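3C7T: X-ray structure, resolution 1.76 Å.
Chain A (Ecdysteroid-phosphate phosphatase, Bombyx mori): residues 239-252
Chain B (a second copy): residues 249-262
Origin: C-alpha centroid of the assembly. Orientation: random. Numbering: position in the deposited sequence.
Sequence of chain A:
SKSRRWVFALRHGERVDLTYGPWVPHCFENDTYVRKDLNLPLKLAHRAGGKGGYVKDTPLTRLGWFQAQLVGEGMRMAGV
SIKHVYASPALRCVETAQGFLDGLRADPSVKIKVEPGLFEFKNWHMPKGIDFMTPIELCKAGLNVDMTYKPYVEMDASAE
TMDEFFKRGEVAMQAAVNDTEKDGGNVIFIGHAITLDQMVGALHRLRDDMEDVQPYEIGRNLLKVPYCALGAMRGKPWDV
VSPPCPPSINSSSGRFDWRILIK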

ATOM      1  N   ASP A 239       3.288  31.417   5.443  1.00 34.63           N
ATOM      2  CA  ASP A 239       4.578  30.803   5.813  1.00 34.81           C
ATOM      3  C   ASP A 239       4.628  29.303   5.443  1.00 33.75           C
ATOM      4  O   ASP A 239       3.698  28.560   5.758  1.00 33.78           O
ATOM      5  N   VAL A 240       5.726  28.873   4.818  1.00 32.96           N
ATOM      6  CA  VAL A 240       6.024  27.443   4.608  1.00 31.58           C
ATOM      7  C   VAL A 240       6.342  26.767   5.944  1.00 31.45           C
ATOM      8  O   VAL A 240       7.318  27.127   6.619  1.00 30.96           O
ATOM      9  N   VAL A 241       5.517  25.785   6.314  1.00 29.91           N
ATOM     10  CA  VAL A 241       5.621  25.125   7.612  1.00 28.92           C
ATOM     11  C   VAL A 241       5.545  23.603   7.475  1.00 28.12           C
ATOM     12  O   VAL A 241       5.161  23.074   6.433  1.00 26.90           O
ATOM     13  N   SER A 242       5.898  22.920   8.554  1.00 27.28           N
ATOM     14  CA  SER A 242       5.723  21.476   8.636  1.00 26.84           C
ATOM     15  C   SER A 242       4.236  21.126   8.502  1.00 26.96           C
ATOM     16  O   SER A 242       3.395  21.738   9.162  1.00 26.95           O
ATOM     17  N   PRO A 243       3.892  20.157   7.634  1.00 26.68           N
ATOM     18  CA  PRO A 243       2.498  19.699   7.673  1.00 27.10           C
ATOM     19  C   PRO A 243       2.112  19.017   9.009  1.00 27.50           C
ATOM     20  O   PRO A 243       2.983  18.577   9.750  1.00 27.79           O
ATOM     21  N   PRO A 244       0.807  18.960   9.326  1.00 27.89           N
ATOM     22  CA  PRO A 244       0.360  18.428  10.626  1.00 28.25           C
ATOM     23  C   PRO A 244       0.468  16.909  10.780  1.00 28.30           C
ATOM     24  O   PRO A 244       0.244  16.388  11.881  1.00 28.89           O
ATOM     25  N   CYS A 245       0.778  16.214   9.686  1.00 27.97           N
ATOM     26  CA  CYS A 245       0.957  14.763   9.708  1.00 27.73           C
ATOM     27  C   CYS A 245       2.302  14.379   9.080  1.00 26.29           C
ATOM     28  O   CYS A 245       2.838  15.143   8.262  1.00 26.39           O
ATOM     29  N   PRO A 246       2.853  13.200   9.446  1.00 24.67           N
ATOM     30  CA  PRO A 246       4.208  12.817   8.978  1.00 22.97           C
ATOM     31  C   PRO A 246       4.306  12.560   7.466  1.00 20.89           C
ATOM     32  O   PRO A 246       3.285  12.411   6.804  1.00 20.39           O
ATOM     33  N   PRO A 247       5.534  12.490   6.933  1.00 19.80           N
ATOM     34  CA  PRO A 247       5.742  12.009   5.563  1.00 19.18           C
ATOM     35  C   PRO A 247       5.613  10.488   5.526  1.00 18.75           C
ATOM     36  O   PRO A 247       5.266   9.886   6.545  1.00 18.73           O
ATOM     37  N   SER A 248       5.897   9.885   4.380  1.00 17.66           N
ATOM     38  CA  SER A 248       5.730   8.433   4.214  1.00 18.28           C
ATOM     39  C   SER A 248       6.835   7.830   3.350  1.00 19.50           C
ATOM     40  O   SER A 248       7.339   8.507   2.440  1.00 19.76           O
ATOM     41  N   ILE A 249       7.161   6.556   3.576  1.00 18.85           N
ATOM     42  CA  ILE A 249       8.038   5.815   2.680  1.00 19.47           C
ATOM     43  C   ILE A 249       7.559   4.380   2.576  1.00 19.79           C
ATOM     44  O   ILE A 249       7.197   3.758   3.579  1.00 19.62           O
ATOM     45  N   ASN A 250       7.587   3.834   1.366  1.00 19.66           N
ATOM     46  CA  ASN A 250       7.385   2.385   1.207  1.00 19.02           C
ATOM     47  C   ASN A 250       8.380   1.809   0.213  1.00 19.79           C
ATOM     48  O   ASN A 250       8.922   2.539  -0.633  1.00 19.49           O
ATOM     49  N   SER A 251       8.622   0.508   0.326  1.00 19.49           N
ATOM     50  CA  SER A 251       9.524  -0.169  -0.587  1.00 20.79           C
ATOM     51  C   SER A 251       8.736  -0.807  -1.731  1.00 20.31           C
ATOM     52  O   SER A 251       7.491  -0.765  -1.759  1.00 20.46           O
ATOM     53  N   SER A 252       9.450  -1.380  -2.691  1.00 20.42           N
ATOM     54  CA  SER A 252       8.821  -2.039  -3.827  1.00 21.12           C
ATOM     55  C   SER A 252       8.531  -3.520  -3.488  1.00 21.70           C
ATOM     56  O   SER A 252       9.023  -4.063  -2.469  1.00 21.20           O
TER
ATOM     57  N   ILE B 249       2.200  -6.447  -7.741  1.00 18.68           N
ATOM     58  CA  ILE B 249       3.444  -5.680  -7.850  1.00 18.70           C
ATOM     59  C   ILE B 249       3.168  -4.238  -7.404  1.00 19.11           C
ATOM     60  O   ILE B 249       2.143  -3.658  -7.766  1.00 19.32           O
ATOM     61  N   ASN B 250       4.077  -3.663  -6.624  1.00 18.40           N
ATOM     62  CA  ASN B 250       4.032  -2.229  -6.339  1.00 18.02           C
ATOM     63  C   ASN B 250       5.420  -1.645  -6.414  1.00 18.49           C
ATOM     64  O   ASN B 250       6.443  -2.357  -6.289  1.00 18.80           O
ATOM     65  N   SER B 251       5.466  -0.341  -6.619  1.00 18.59           N
ATOM     66  CA  SER B 251       6.745   0.321  -6.669  1.00 18.77           C
ATOM     67  C   SER B 251       7.077   0.960  -5.326  1.00 19.01           C
ATOM     68  O   SER B 251       6.275   0.915  -4.362  1.00 17.78           O
ATOM     69  N   SER B 252       8.268   1.543  -5.233  1.00 19.65           N
ATOM     70  CA  SER B 252       8.655   2.247  -4.016  1.00 19.33           C
ATOM     71  C   SER B 252       8.207   3.724  -4.004  1.00 19.62           C
ATOM     72  O   SER B 252       7.797   4.294  -5.021  1.00 19.79           O
ATOM     73  N   SER B 253       8.315   4.359  -2.849  1.00 19.12           N
ATOM     74  CA  SER B 253       8.094   5.788  -2.780  1.00 20.34           C
ATOM     75  C   SER B 253       8.886   6.297  -1.600  1.00 21.00           C
ATOM     76  O   SER B 253       8.696   5.832  -0.474  1.00 21.16           O
ATOM     77  N   GLY B 254       9.768   7.262  -1.861  1.00 21.49           N
ATOM     78  CA  GLY B 254      10.651   7.762  -0.835  1.00 21.56           C
ATOM     79  C   GLY B 254       9.984   8.788   0.062  1.00 22.26           C
ATOM     80  O   GLY B 254       8.817   9.138  -0.111  1.00 22.25           O
ATOM     81  N   ARG B 255      10.752   9.265   1.030  1.00 22.34           N
ATOM     82  CA  ARG B 255      10.202  10.086   2.083  1.00 22.32           C
ATOM     83  C   ARG B 255      10.443  11.552   1.747  1.00 23.22           C
ATOM     84  O   ARG B 255      11.584  11.950   1.492  1.00 22.77           O
ATOM     85  N   PHE B 256       9.372  12.350   1.748  1.00 22.89           N
ATOM     86  CA  PHE B 256       9.479  13.750   1.403  1.00 23.10           C
ATOM     87  C   PHE B 256       9.999  14.582   2.595  1.00 24.23           C
ATOM     88  O   PHE B 256       9.629  14.336   3.764  1.00 23.97           O
ATOM     89  N   ASP B 257      10.883  15.537   2.302  1.00 25.49           N
ATOM     90  CA  ASP B 257      11.333  16.527   3.300  1.00 26.58           C
ATOM     91  C   ASP B 257      10.787  17.913   2.924  1.00 26.88           C
ATOM     92  O   ASP B 257      11.251  18.527   1.957  1.00 26.34           O
ATOM     93  N   TRP B 258       9.797  18.390   3.677  1.00 27.54           N
ATOM     94  CA  TRP B 258       9.068  19.626   3.338  1.00 28.75           C
ATOM     95  C   TRP B 258       9.994  20.852   3.280  1.00 29.43           C
ATOM     96  O   TRP B 258       9.680  21.867   2.634  1.00 29.06           O
ATOM     97  N   ARG B 259      11.137  20.746   3.956  1.00 30.28           N
ATOM     98  CA  ARG B 259      12.100  21.849   4.025  1.00 31.83           C
ATOM     99  C   ARG B 259      12.782  22.152   2.701  1.00 32.29           C
ATOM    100  O   ARG B 259      13.458  23.169   2.577  1.00 32.61           O
ATOM    101  N   ILE B 260      12.632  21.281   1.709  1.00 32.74           N
ATOM    102  CA  ILE B 260      13.115  21.644   0.374  1.00 33.39           C
ATOM    103  C   ILE B 260      12.249  22.719  -0.291  1.00 33.73           C
ATOM    104  O   ILE B 260      12.670  23.338  -1.260  1.00 33.58           O
ATOM    105  N   LEU B 261      11.049  22.937   0.240  1.00 34.22           N
ATOM    106  CA  LEU B 261      10.191  24.023  -0.222  1.00 35.21           C
ATOM    107  C   LEU B 261      10.712  25.360   0.309  1.00 36.37           C
ATOM    108  O   LEU B 261      10.113  26.408   0.075  1.00 36.67           O
ATOM    109  N   ILE B 262      11.856  25.275   0.995  1.00 37.62           N
ATOM    110  CA  ILE B 262      12.565  26.349   1.715  1.00 39.07           C
ATOM    111  C   ILE B 262      11.745  26.993   2.822  1.00 39.41           C
ATOM    112  O   ILE B 262      11.538  26.370   3.875  1.00 40.01           O
TER

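Which side chains build the apolar part of the contact? Trp258(B), chi1 p, points toward chain A and lays one ring face over Ser242(A), whose CA sits 3.7 Å from the centroid of the five-membered ring of Trp258(B), a CH-pi contact. Pro243(A) CD approaches Trp258(B) CG obliquely at 3.9 Å. Val240(A), a t rotamer also pointing toward its partner, meets the ring edge, CG1 lying 3.8 Å from Trp258(B) CZ3; the same methyl is 4.1 Å from CB of Leu261(B), an m rotamer.

What does Arg255(B) pack against? Its chain is extended, with chi1 to chi3 all t, so the guanidinium reaches Pro247(A): the proline CG covers one face, 3.6 Å from Arg255(B) CZ.

How do the asparagines join the copies? Both are p rotamers whose ends come nearer the other chain than their sideways CB suggests. Asn250(A) ND2 makes a weak hydrogen bond to Ser251(B) O at 2.9 Å, and Asn250(B) ND2 a weak one to Ser251(A) O at 3.0 Å. Each amide also bonds the serine carbonyl next in its own chain, with better geometry.

Does water help? One water accepts hydrogen bonds from Ser248(A) N and Phe256(B) N, each 3.0 Å from its oxygen, bridging the two backbones.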

ATOM      1  CB  ASP A 239       4.810  30.880   7.332  1.00 35.58           C
ATOM      2  CG  ASP A 239       5.083  32.291   7.837  1.00 37.83           C
ATOM      3  OD1 ASP A 239       6.066  32.924   7.380  1.00 40.71           O
ATOM      4  OD2 ASP A 239       4.339  32.750   8.737  1.00 41.06           O
ATOM      5  CB  VAL A 240       7.224  27.230   3.634  1.00 32.24           C
ATOM      6  CG1 VAL A 240       7.712  25.779   3.677  1.00 31.53           C
ATOM      7  CG2 VAL A 240       6.848  27.631   2.224  1.00 31.63           C
ATOM      8  CB  VAL A 241       4.538  25.607   8.600  1.00 29.36           C
ATOM      9  CG1 VAL A 241       4.591  27.130   8.747  1.00 29.80           C
ATOM     10  CG2 VAL A 241       3.136  25.161   8.160  1.00 30.59           C
ATOM     11  CB  SER A 242       6.265  20.971   9.967  1.00 26.91           C
ATOM     12  OG  SER A 242       6.102  19.568  10.042  1.00 26.36           O
ATOM     13  CB  PRO A 243       2.391  18.750   6.468  1.00 26.95           C
ATOM     14  CG  PRO A 243       3.663  18.983   5.648  1.00 27.08           C
ATOM     15  CD  PRO A 243       4.690  19.467   6.595  1.00 26.90           C
ATOM     16  CB  PRO A 244      -1.107  18.845  10.684  1.00 28.57           C
ATOM     17  CG  PRO A 244      -1.515  18.943   9.229  1.00 28.14           C
ATOM     18  CD  PRO A 244      -0.322  19.434   8.497  1.00 27.80           C
ATOM     19  CB  CYS A 245      -0.216  14.085   9.002  1.00 28.13           C
ATOM     20  SG  CYS A 245      -0.245  14.296   7.204  1.00 32.93           S
ATOM     21  CB  PRO A 246       4.516  11.519   9.749  1.00 22.81           C
ATOM     22  CG  PRO A 246       3.290  11.154  10.503  1.00 23.60           C
ATOM     23  CD  PRO A 246       2.219  12.161  10.284  1.00 24.69           C
ATOM     24  CB  PRO A 247       7.177  12.437   5.247  1.00 19.99           C
ATOM     25  CG  PRO A 247       7.858  12.506   6.539  1.00 20.93           C
ATOM     26  CD  PRO A 247       6.803  12.857   7.594  1.00 20.32           C
ATOM     27  CB  SER A 248       4.374   8.167   3.544  1.00 18.54           C
ATOM     28  OG  SER A 248       4.055   6.789   3.605  1.00 23.01           O
ATOM     29  CB  ILE A 249       9.539   5.807   3.166  1.00 19.30           C
ATOM     30  CG1 ILE A 249      10.421   5.049   2.182  1.00 21.93           C
ATOM     31  CG2 ILE A 249       9.663   5.311   4.617  1.00 20.29           C
ATOM     32  CD1 ILE A 249      11.892   4.965   2.577  1.00 25.15           C
ATOM     33  CB  ASN A 250       5.945   2.021   0.811  1.00 19.38           C
ATOM     34  CG  ASN A 250       5.557   2.550  -0.539  1.00 20.01           C
ATOM     35  OD1 ASN A 250       5.005   3.660  -0.635  1.00 23.75           O
ATOM     36  ND2 ASN A 250       5.842   1.786  -1.601  1.00 21.05           N
ATOM     37  CB  SER A 251      10.352  -1.222   0.152  1.00 21.24           C
ATOM     38  OG  SER A 251       9.547  -2.309   0.563  1.00 21.61           O
ATOM     39  CB  SER A 252       9.799  -2.001  -5.017  1.00 22.67           C
ATOM     40  OG  SER A 252      10.960  -2.765  -4.688  1.00 24.11           O
TER
ATOM     41  CB  ILE B 249       4.049  -5.674  -9.306  1.00 18.83           C
ATOM     42  CG1 ILE B 249       5.235  -4.696  -9.405  1.00 19.30           C
ATOM     43  CG2 ILE B 249       2.996  -5.243 -10.334  1.00 18.98           C
ATOM     44  CD1 ILE B 249       6.120  -4.910 -10.622  1.00 23.93           C
ATOM     45  CB  ASN B 250       3.344  -1.929  -4.989  1.00 17.30           C
ATOM     46  CG  ASN B 250       4.103  -2.475  -3.781  1.00 18.23           C
ATOM     47  OD1 ASN B 250       3.773  -3.541  -3.239  1.00 20.41           O
ATOM     48  ND2 ASN B 250       5.085  -1.736  -3.336  1.00 16.62           N
ATOM     49  CB  SER B 251       6.740   1.345  -7.818  1.00 19.64           C
ATOM     50  OG  SER B 251       5.958   2.474  -7.448  1.00 20.40           O
ATOM     51  CB  SER B 252      10.165   2.144  -3.819  1.00 20.64           C
ATOM     52  OG  SER B 252      10.825   2.725  -4.941  1.00 21.85           O
ATOM     53  CB  SER B 253       6.599   6.093  -2.619  1.00 19.86           C
ATOM     54  OG  SER B 253       6.374   7.507  -2.595  1.00 22.23           O
ATOM     55  CB  ARG B 255      10.899   9.732   3.374  1.00 23.01           C
ATOM     56  CG  ARG B 255      10.070   9.989   4.570  1.00 24.35           C
ATOM     57  CD  ARG B 255      10.742   9.330   5.758  1.00 26.95           C
ATOM     58  NE  ARG B 255       9.977   9.547   6.980  1.00 27.85           N
ATOM     59  CZ  ARG B 255      10.333  10.378   7.947  1.00 28.59           C
ATOM     60  NH1 ARG B 255      11.438  11.100   7.849  1.00 27.40           N
ATOM     61  NH2 ARG B 255       9.575  10.470   9.023  1.00 29.49           N
ATOM     62  CB  PHE B 256       8.120  14.279   0.887  1.00 22.85           C
ATOM     63  CG  PHE B 256       8.129  15.737   0.528  1.00 22.88           C
ATOM     64  CD1 PHE B 256       8.997  16.219  -0.443  1.00 23.58           C
ATOM     65  CD2 PHE B 256       7.245  16.632   1.141  1.00 23.28           C
ATOM     66  CE1 PHE B 256       9.005  17.558  -0.788  1.00 24.36           C
ATOM     67  CE2 PHE B 256       7.256  17.987   0.808  1.00 24.90           C
ATOM     68  CZ  PHE B 256       8.137  18.452  -0.161  1.00 23.83           C
ATOM     69  CB  ASP B 257      12.865  16.543   3.376  1.00 27.14           C
ATOM     70  CG  ASP B 257      13.414  17.482   4.453  1.00 30.25           C
ATOM     71  OD1 ASP B 257      12.640  18.178   5.170  1.00 29.61           O
ATOM     72  OD2 ASP B 257      14.662  17.529   4.565  1.00 34.08           O
ATOM     73  CB  TRP B 258       7.923  19.859   4.337  1.00 29.35           C
ATOM     74  CG  TRP B 258       8.400  20.155   5.724  1.00 29.47           C
ATOM     75  CD1 TRP B 258       8.583  19.257   6.741  1.00 30.49           C
ATOM     76  CD2 TRP B 258       8.778  21.438   6.253  1.00 30.97           C
ATOM     77  NE1 TRP B 258       9.041  19.899   7.869  1.00 30.60           N
ATOM     78  CE2 TRP B 258       9.172  21.238   7.598  1.00 30.10           C
ATOM     79  CE3 TRP B 258       8.820  22.739   5.721  1.00 32.27           C
ATOM     80  CZ2 TRP B 258       9.597  22.290   8.422  1.00 31.14           C
ATOM     81  CZ3 TRP B 258       9.244  23.784   6.541  1.00 30.72           C
ATOM     82  CH2 TRP B 258       9.620  23.554   7.880  1.00 30.64           C
ATOM     83  CB  ARG B 259      13.161  21.566   5.084  1.00 32.28           C
ATOM     84  CG  ARG B 259      12.619  21.566   6.511  1.00 33.61           C
ATOM     85  CD  ARG B 259      13.699  21.149   7.486  1.00 37.25           C
ATOM     86  NE  ARG B 259      14.182  19.803   7.195  1.00 41.19           N
ATOM     87  CZ  ARG B 259      15.272  19.253   7.730  1.00 43.23           C
ATOM     88  NH1 ARG B 259      16.015  19.934   8.590  1.00 43.19           N
ATOM     89  NH2 ARG B 259      15.624  18.015   7.392  1.00 43.80           N
ATOM     90  CB  ILE B 260      13.295  20.445  -0.564  1.00 33.57           C
ATOM     91  CG1 ILE B 260      11.951  19.784  -0.866  1.00 33.77           C
ATOM     92  CG2 ILE B 260      14.331  19.466   0.010  1.00 34.05           C
ATOM     93  CD1 ILE B 260      11.921  19.146  -2.244  1.00 37.76           C
ATOM     94  CB  LEU B 261       8.752  23.782   0.229  1.00 34.84           C
ATOM     95  CG  LEU B 261       8.078  22.482  -0.243  1.00 32.78           C
ATOM     96  CD1 LEU B 261       6.715  22.326   0.408  1.00 31.47           C
ATOM     97  CD2 LEU B 261       7.946  22.411  -1.766  1.00 31.62           C
ATOM     98  CB  ILE B 262      13.380  27.345   0.794  1.00 39.05           C
ATOM     99  CG1 ILE B 262      12.494  28.124  -0.191  1.00 40.05           C
ATOM    100  CG2 ILE B 262      14.497  26.594   0.068  1.00 39.33           C
ATOM    101  CD1 ILE B 262      13.267  28.986  -1.211  1.00 42.48           C
TER
HETATM  102  O   HOH W   1       6.510  11.657   2.081  1.00 19.53           O